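Local coordinates for Lmo2125 protein (Listeria monocytogenes serovar 1/2a, PDB 5TU0) that binds maltose and, as a solute-binding lipoprotein, probably hands the sugar to a membrane transporter for uptake, at residues Asp90-Lys95 with Val311-Lys316; Asn300-Tyr305 with Leu315-Thr320. The protein carries 2 engineered substitutions. One frame throughout, in Å; residues are numbered along the deposited sequence.

Interaction 1 of 2, residues Asp90-Lys95 with Val311-Lys316; sequences DDYDEK and VPANLK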
ATOM      1  N   ASP A  90      17.185  15.001   2.350  1.00 36.50           N
ATOM      2  CA  ASP A  90      18.103  14.431   3.353  1.00 38.93           C
ATOM      3  C   ASP A  90      17.381  13.573   4.382  1.00 37.90           C
ATOM      4  O   ASP A  90      18.007  12.811   5.085  1.00 38.57           O
ATOM      5  CB  ASP A  90      18.900  15.533   4.082  1.00 40.41           C
ATOM      6  CG  ASP A  90      19.934  16.188   3.203  1.00 43.04           C
ATOM      7  OD1 ASP A  90      20.268  15.616   2.145  1.00 42.88           O
ATOM      8  OD2 ASP A  90      20.446  17.267   3.587  1.00 45.58           O
ATOM      9  N   ASP A  91      16.064  13.717   4.459  1.00 36.82           N
ATOM     10  CA  ASP A  91      15.250  12.958   5.397  1.00 37.71           C
ATOM     11  C   ASP A  91      14.406  11.881   4.715  1.00 35.51           C
ATOM     12  O   ASP A  91      13.457  11.378   5.316  1.00 35.31           O
ATOM     13  CB  ASP A  91      14.348  13.914   6.186  1.00 39.09           C
ATOM     14  CG  ASP A  91      15.135  14.943   6.973  1.00 42.07           C
ATOM     15  OD1 ASP A  91      16.160  14.593   7.597  1.00 43.83           O
ATOM     16  OD2 ASP A  91      14.704  16.112   6.984  1.00 48.13           O
ATOM     17  N   TYR A  92      14.745  11.523   3.476  1.00 34.08           N
ATOM     18  CA  TYR A  92      14.033  10.468   2.757  1.00 33.27           C
ATOM     19  C   TYR A  92      14.973   9.351   2.285  1.00 34.83           C
ATOM     20  O   TYR A  92      16.041   9.630   1.722  1.00 37.42           O
ATOM     21  CB  TYR A  92      13.391  10.989   1.472  1.00 31.40           C
ATOM     22  CG  TYR A  92      12.205  11.928   1.573  1.00 30.48           C
ATOM     23  CD1 TYR A  92      11.129  11.653   2.407  1.00 30.47           C
ATOM     24  CD2 TYR A  92      12.095  13.010   0.697  1.00 30.17           C
ATOM     25  CE1 TYR A  92      10.026  12.499   2.454  1.00 30.04           C
ATOM     26  CE2 TYR A  92      11.000  13.862   0.730  1.00 29.79           C
ATOM     27  CZ  TYR A  92       9.966  13.604   1.603  1.00 29.78           C
ATOM     28  OH  TYR A  92       8.873  14.443   1.605  1.00 28.00           O
ATOM     29  N   ASP A  93      14.565   8.104   2.488  1.00 34.66           N
ATOM     30  CA  ASP A  93      15.286   6.959   1.933  1.00 37.12           C
ATOM     31  C   ASP A  93      15.149   7.023   0.412  1.00 36.09           C
ATOM     32  O   ASP A  93      14.173   7.563  -0.102  1.00 34.47           O
ATOM     33  CB  ASP A  93      14.662   5.615   2.394  1.00 38.26           C
ATOM     34  CG  ASP A  93      15.085   5.184   3.810  1.00 41.75           C
ATOM     35  OD1 ASP A  93      16.217   5.497   4.256  1.00 43.94           O
ATOM     36  OD2 ASP A  93      14.285   4.474   4.468  1.00 43.41           O
ATOM     37  N   GLU A  94      16.105   6.437  -0.301  1.00 37.75           N
ATOM     38  CA  GLU A  94      16.045   6.353  -1.765  1.00 38.30           C
ATOM     39  C   GLU A  94      14.740   5.686  -2.251  1.00 34.60           C
ATOM     40  O   GLU A  94      14.203   6.041  -3.295  1.00 32.08           O
ATOM     41  CB  GLU A  94      17.260   5.592  -2.307  1.00 43.10           C
ATOM     42  CG  GLU A  94      18.567   6.353  -2.111  1.00 48.70           C
ATOM     43  CD  GLU A  94      19.779   5.648  -2.710  1.00 54.46           C
ATOM     44  OE1 GLU A  94      19.963   4.426  -2.477  1.00 59.00           O
ATOM     45  OE2 GLU A  94      20.578   6.331  -3.394  1.00 58.70           O
ATOM     46  N   LYS A  95      14.238   4.727  -1.484  1.00 32.64           N
ATOM     47  CA  LYS A  95      13.005   4.038  -1.848  1.00 31.93           C
ATOM     48  C   LYS A  95      11.829   5.000  -1.921  1.00 30.25           C
ATOM     49  O   LYS A  95      10.999   4.910  -2.812  1.00 29.70           O
ATOM     50  CB  LYS A  95      12.687   2.956  -0.820  1.00 33.18           C
ATOM     51  CG  LYS A  95      11.486   2.094  -1.179  1.00 33.35           C
ATOM     52  CD  LYS A  95      11.064   1.205  -0.013  1.00 34.59           C
ATOM     53  CE  LYS A  95      12.137   0.226   0.394  1.00 36.60           C
ATOM     54  NZ  LYS A  95      11.666  -0.655   1.501  1.00 37.67           N
ATOM     55  N   VAL A 311       1.621   6.812   9.349  1.00 27.85           N
ATOM     56  CA  VAL A 311       3.063   6.784   9.493  1.00 27.72           C
ATOM     57  C   VAL A 311       3.769   7.748   8.546  1.00 27.35           C
ATOM     58  O   VAL A 311       3.589   7.665   7.335  1.00 27.45           O
ATOM     59  CB  VAL A 311       3.605   5.358   9.294  1.00 27.67           C
ATOM     60  CG1 VAL A 311       5.108   5.331   9.489  1.00 28.00           C
ATOM     61  CG2 VAL A 311       2.906   4.411  10.271  1.00 28.41           C
ATOM     62  N   PRO A 312       4.589   8.658   9.097  1.00 28.76           N
ATOM     63  CA  PRO A 312       5.280   9.630   8.247  1.00 28.52           C
ATOM     64  C   PRO A 312       6.345   9.056   7.325  1.00 28.60           C
ATOM     65  O   PRO A 312       7.032   8.105   7.684  1.00 29.47           O
ATOM     66  CB  PRO A 312       5.977  10.567   9.248  1.00 29.28           C
ATOM     67  CG  PRO A 312       5.414  10.260  10.575  1.00 30.47           C
ATOM     68  CD  PRO A 312       4.842   8.884  10.530  1.00 29.22           C
ATOM     69  N   ALA A 313       6.500   9.694   6.169  1.00 28.53           N
ATOM     70  CA  ALA A 313       7.538   9.358   5.201  1.00 28.53           C
ATOM     71  C   ALA A 313       8.876   9.937   5.657  1.00 28.27           C
ATOM     72  O   ALA A 313       9.908   9.293   5.526  1.00 28.28           O
ATOM     73  CB  ALA A 313       7.180   9.902   3.831  1.00 27.60           C
ATOM     74  N   ASN A 314       8.850  11.157   6.193  1.00 29.02           N
ATOM     75  CA  ASN A 314      10.068  11.840   6.679  1.00 30.24           C
ATOM     76  C   ASN A 314      10.692  10.956   7.757  1.00 31.57           C
ATOM     77  O   ASN A 314      10.017  10.597   8.718  1.00 30.68           O
ATOM     78  CB  ASN A 314       9.701  13.252   7.210  1.00 30.35           C
ATOM     79  CG  ASN A 314      10.892  14.024   7.735  1.00 31.00           C
ATOM     80  OD1 ASN A 314      11.644  13.521   8.568  1.00 32.93           O
ATOM     81  ND2 ASN A 314      11.051  15.276   7.283  1.00 30.90           N
ATOM     82  N   LEU A 315      11.960  10.583   7.573  1.00 32.18           N
ATOM     83  CA  LEU A 315      12.631   9.656   8.496  1.00 34.21           C
ATOM     84  C   LEU A 315      12.776  10.179   9.927  1.00 35.20           C
ATOM     85  O   LEU A 315      12.629   9.408  10.871  1.00 35.30           O
ATOM     86  CB  LEU A 315      13.998   9.232   7.945  1.00 35.42           C
ATOM     87  CG  LEU A 315      13.954   8.444   6.635  1.00 35.89           C
ATOM     88  CD1 LEU A 315      15.352   8.216   6.077  1.00 37.74           C
ATOM     89  CD2 LEU A 315      13.229   7.122   6.804  1.00 35.74           C
ATOM     90  N   LYS A 316      13.060  11.476  10.093  1.00 36.18           N
ATOM     91  CA  LYS A 316      13.189  12.039  11.437  1.00 37.11           C
ATOM     92  C   LYS A 316      11.836  11.891  12.146  1.00 35.64           C
ATOM     93  O   LYS A 316      11.772  11.524  13.322  1.00 35.53           O
ATOM     94  CB  LYS A 316      13.598  13.526  11.411  1.00 40.19           C
ATOM     95  CG  LYS A 316      14.779  13.949  10.523  1.00 42.36           C
ATOM     96  CD  LYS A 316      16.137  13.390  10.914  1.00 45.98           C
ATOM     97  CE  LYS A 316      16.481  12.052  10.262  1.00 47.74           C
ATOM     98  NZ  LYS A 316      16.717  12.147   8.782  1.00 47.48           N
TER
HETATM   99  O   HOH W   1      11.796   8.178   3.664  1.00 33.66           O
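K316 curls over OD1 of the D91 carboxylate, and its course from CB outward is a worked example of a lysine closing on the anion it pairs with. CB itself stands back from D91, and contact begins at CG: with chi1 at -48°, CG is set beside the backbone N and lies 3.3 Å from D91 OD1. Bends at chi2 and chi3 keep CD and CE within 3.7 Å of D91 OD1, and the bend at chi4 brings NZ in. NZ closes the curl with a salt bridge of 2.8 Å to D91 OD1, met on the anti side and 25° out of the carboxylate plane. The two side chains cross at about a right angle.

The backbone of D91 is also used. L315 N, in the first turn of helix 315-323, donates to D91 O at 2.8 Å in a nearly straight bond of 173°. N314, the N-cap of this helix, runs alongside D91, with its OD1 3.6 Å from D91 CB. That oxygen accepts a weak bond from K316 N and also a hydrogen bond from A317 N, while ND2 donates to T296 O. L315 CD1 reaches D93 OD1 at 3.4 Å, a contact between methyl and carboxylate. Farther along, a water accepts from D93 N and donates to A313 O, bridging the two backbones. The Y92 ring brings CE1 to 4.1 Å from A313 CB and turns an edge to N314 N; its hydroxyl is tied to P110 O.

The loop before helix 94-99 is thus joined to the start of helix 315-323 by main chain, charge and water together. The peptide oxygen of D91 satisfies a first-turn N-H, while K316 would probably favour the negative charge of its carboxylate.

Interaction 2 of 2, residues Asn300-Tyr305 with Leu315-Thr320; sequences NQETLY and LKARDT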
ATOM      1  N   ASN A 300       5.972  19.166  10.834  1.00 30.56           N
ATOM      2  CA  ASN A 300       4.627  18.949  10.290  1.00 29.90           C
ATOM      3  C   ASN A 300       4.323  17.478  10.071  1.00 28.35           C
ATOM      4  O   ASN A 300       3.182  17.063  10.185  1.00 28.39           O
ATOM      5  CB  ASN A 300       4.415  19.794   9.040  1.00 29.21           C
ATOM      6  CG  ASN A 300       4.463  21.272   9.347  1.00 30.52           C
ATOM      7  OD1 ASN A 300       3.745  21.763  10.239  1.00 30.98           O
ATOM      8  ND2 ASN A 300       5.325  21.990   8.642  1.00 30.30           N
ATOM      9  N   GLN A 301       5.355  16.689   9.787  1.00 28.56           N
ATOM     10  CA  GLN A 301       5.178  15.237   9.673  1.00 28.29           C
ATOM     11  C   GLN A 301       4.866  14.623  11.052  1.00 29.31           C
ATOM     12  O   GLN A 301       4.062  13.697  11.158  1.00 28.24           O
ATOM     13  CB  GLN A 301       6.390  14.617   9.002  1.00 28.40           C
ATOM     14  CG  GLN A 301       6.372  14.845   7.502  1.00 27.11           C
ATOM     15  CD  GLN A 301       5.795  13.654   6.758  1.00 26.71           C
ATOM     16  OE1 GLN A 301       6.503  12.686   6.540  1.00 26.51           O
ATOM     17  NE2 GLN A 301       4.520  13.727   6.353  1.00 25.85           N
ATOM     18  N   GLU A 302       5.464  15.169  12.109  1.00 31.02           N
ATOM     19  CA  GLU A 302       5.151  14.707  13.472  1.00 32.78           C
ATOM     20  C   GLU A 302       3.718  15.095  13.832  1.00 32.73           C
ATOM     21  O   GLU A 302       2.985  14.289  14.411  1.00 33.28           O
ATOM     22  CB  GLU A 302       6.161  15.225  14.504  1.00 34.42           C
ATOM     23  CG  GLU A 302       7.516  14.570  14.314  1.00 35.51           C
ATOM     24  CD  GLU A 302       8.599  15.048  15.258  1.00 37.60           C
ATOM     25  OE1 GLU A 302       8.363  15.970  16.084  1.00 38.87           O
ATOM     26  OE2 GLU A 302       9.702  14.474  15.146  1.00 38.04           O
ATOM     27  N   THR A 303       3.302  16.305  13.464  1.00 31.75           N
ATOM     28  CA  THR A 303       1.910  16.714  13.723  1.00 31.99           C
ATOM     29  C   THR A 303       0.937  15.801  12.939  1.00 30.82           C
ATOM     30  O   THR A 303      -0.115  15.416  13.456  1.00 30.36           O
ATOM     31  CB  THR A 303       1.661  18.183  13.355  1.00 31.69           C
ATOM     32  OG1 THR A 303       2.535  19.012  14.133  1.00 33.24           O
ATOM     33  CG2 THR A 303       0.217  18.577  13.615  1.00 31.97           C
ATOM     34  N   LEU A 304       1.299  15.450  11.709  1.00 29.58           N
ATOM     35  CA  LEU A 304       0.450  14.540  10.916  1.00 29.24           C
ATOM     36  C   LEU A 304       0.210  13.247  11.687  1.00 28.68           C
ATOM     37  O   LEU A 304      -0.932  12.801  11.823  1.00 28.20           O
ATOM     38  CB  LEU A 304       1.082  14.214   9.558  1.00 28.96           C
ATOM     39  CG  LEU A 304       0.314  13.201   8.689  1.00 28.54           C
ATOM     40  CD1 LEU A 304      -1.027  13.757   8.244  1.00 28.72           C
ATOM     41  CD2 LEU A 304       1.163  12.797   7.493  1.00 29.01           C
ATOM     42  N   TYR A 305       1.283  12.650  12.196  1.00 29.15           N
ATOM     43  CA  TYR A 305       1.163  11.407  12.954  1.00 30.44           C
ATOM     44  C   TYR A 305       0.344  11.604  14.225  1.00 31.94           C
ATOM     45  O   TYR A 305      -0.475  10.759  14.596  1.00 30.60           O
ATOM     46  CB  TYR A 305       2.535  10.832  13.317  1.00 31.59           C
ATOM     47  CG  TYR A 305       2.414   9.564  14.133  1.00 32.31           C
ATOM     48  CD1 TYR A 305       2.075   8.359  13.522  1.00 32.14           C
ATOM     49  CD2 TYR A 305       2.601   9.572  15.514  1.00 33.87           C
ATOM     50  CE1 TYR A 305       1.930   7.197  14.257  1.00 32.68           C
ATOM     51  CE2 TYR A 305       2.461   8.407  16.257  1.00 35.13           C
ATOM     52  CZ  TYR A 305       2.130   7.220  15.609  1.00 34.59           C
ATOM     53  OH  TYR A 305       1.992   6.057  16.317  1.00 35.95           O
ATOM     54  N   LEU A 315      11.960  10.583   7.573  1.00 32.18           N
ATOM     55  CA  LEU A 315      12.631   9.656   8.496  1.00 34.21           C
ATOM     56  C   LEU A 315      12.776  10.179   9.927  1.00 35.20           C
ATOM     57  O   LEU A 315      12.629   9.408  10.871  1.00 35.30           O
ATOM     58  CB  LEU A 315      13.998   9.232   7.945  1.00 35.42           C
ATOM     59  CG  LEU A 315      13.954   8.444   6.635  1.00 35.89           C
ATOM     60  CD1 LEU A 315      15.352   8.216   6.077  1.00 37.74           C
ATOM     61  CD2 LEU A 315      13.229   7.122   6.804  1.00 35.74           C
ATOM     62  N   LYS A 316      13.060  11.476  10.093  1.00 36.18           N
ATOM     63  CA  LYS A 316      13.189  12.039  11.437  1.00 37.11           C
ATOM     64  C   LYS A 316      11.836  11.891  12.146  1.00 35.64           C
ATOM     65  O   LYS A 316      11.772  11.524  13.322  1.00 35.53           O
ATOM     66  CB  LYS A 316      13.598  13.526  11.411  1.00 40.19           C
ATOM     67  CG  LYS A 316      14.779  13.949  10.523  1.00 42.36           C
ATOM     68  CD  LYS A 316      16.137  13.390  10.914  1.00 45.98           C
ATOM     69  CE  LYS A 316      16.481  12.052  10.262  1.00 47.74           C
ATOM     70  NZ  LYS A 316      16.717  12.147   8.782  1.00 47.48           N
ATOM     71  N   ALA A 317      10.758  12.199  11.421  1.00 33.31           N
ATOM     72  CA  ALA A 317       9.392  12.081  11.948  1.00 33.09           C
ATOM     73  C   ALA A 317       8.999  10.622  12.147  1.00 32.59           C
ATOM     74  O   ALA A 317       8.259  10.301  13.069  1.00 31.55           O
ATOM     75  CB  ALA A 317       8.395  12.759  11.024  1.00 31.75           C
ATOM     76  N   ARG A 318       9.486   9.738  11.275  1.00 32.48           N
ATOM     77  CA  ARG A 318       9.161   8.311  11.408  1.00 33.28           C
ATOM     78  C   ARG A 318       9.792   7.712  12.680  1.00 35.01           C
ATOM     79  O   ARG A 318       9.172   6.874  13.342  1.00 35.22           O
ATOM     80  CB  ARG A 318       9.595   7.533  10.170  1.00 32.92           C
ATOM     81  CG  ARG A 318       8.985   6.146  10.089  1.00 32.68           C
ATOM     82  CD  ARG A 318       9.510   5.385   8.883  1.00 32.70           C
ATOM     83  NE  ARG A 318       9.420   6.142   7.628  1.00 32.24           N
ATOM     84  CZ  ARG A 318       9.872   5.698   6.455  1.00 31.34           C
ATOM     85  NH1 ARG A 318      10.428   4.497   6.361  1.00 30.73           N
ATOM     86  NH2 ARG A 318       9.781   6.471   5.377  1.00 30.92           N
ATOM     87  N   ASP A 319      11.014   8.136  13.013  1.00 36.98           N
ATOM     88  CA  ASP A 319      11.676   7.708  14.263  1.00 39.64           C
ATOM     89  C   ASP A 319      10.877   8.179  15.477  1.00 39.20           C
ATOM     90  O   ASP A 319      10.680   7.416  16.425  1.00 39.20           O
ATOM     91  CB  ASP A 319      13.109   8.244  14.367  1.00 43.21           C
ATOM     92  CG  ASP A 319      14.082   7.533  13.434  1.00 46.81           C
ATOM     93  OD1 ASP A 319      13.719   6.488  12.843  1.00 50.95           O
ATOM     94  OD2 ASP A 319      15.231   8.010  13.306  1.00 50.57           O
ATOM     95  N   THR A 320      10.419   9.434  15.449  1.00 37.41           N
ATOM     96  CA  THR A 320       9.606   9.958  16.530  1.00 37.58           C
ATOM     97  C   THR A 320       8.318   9.119  16.671  1.00 37.17           C
ATOM     98  O   THR A 320       7.874   8.828  17.782  1.00 38.38           O
ATOM     99  CB  THR A 320       9.233  11.435  16.304  1.00 36.86           C
ATOM    100  OG1 THR A 320      10.425  12.231  16.227  1.00 36.80           O
ATOM    101  CG2 THR A 320       8.355  11.958  17.446  1.00 37.66           C
TER
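A317 and Q301 meet CB to CB at 3.4 Å, a tight apolar contact between helices 315-323 and 298-308. The axes of the two short segments approach to 8.7 Å and cross at -38°, and the small A317 methyl faces the neighbouring helix at this crossing. E302 CG rests against the same methyl at 3.9 Å. Beyond CG the E302 chain is extended, with chi2 at 178° placing CD anti to CA, and its carboxylate arrives beside T320. There T320 OG1 donates to E302 OE2 at 2.6 Å, approaching from above the carboxylate plane. T320 CB lies 3.3 Å from the same oxygen, and the two side chains cross at about a right angle.

Outside this first shell, K316 O is a second hydrogen-bond partner of T320 OG1, and Q298 NE2, one turn earlier on helix 298-308, also donates to E302 OE2. Q301 is fixed at its far end: OE1 accepts from N314 N and NE2 donates to A111 O on strand 105-121. P312 packs on Q301, Y305 and A317.

Helices 298-308 and 315-323 follow each other in the chain, linked through the short strand 311-312, and are joined here by apolar contacts on A317 CB and one hydroxyl-to-carboxylate hydrogen bond. With Q298 and T320 both directed at E302 OE2, they would probably help to stabilise its anionic form.

Interactions 1 and 2 share L315 and K316 at the start of helix 315-323, and their centres lie about 9 Å apart. The Q301 amide links them directly, its OE1 lying 2.8 Å from N314 N in a probable hydrogen bond. A second probable bond runs from R318 NH2 to A313 O at 2.8 Å, so that oxygen serves a water in interaction 1 and R318, from segment 315-320 of interaction 2. Neither contact includes a residue of the maltose pocket. Both, however, have partners on strand 105-121: Y92 and A313 meet it at A109 to A111, and Q301 NE2 binds A111 O. E114, further along this strand, lines the sugar pocket.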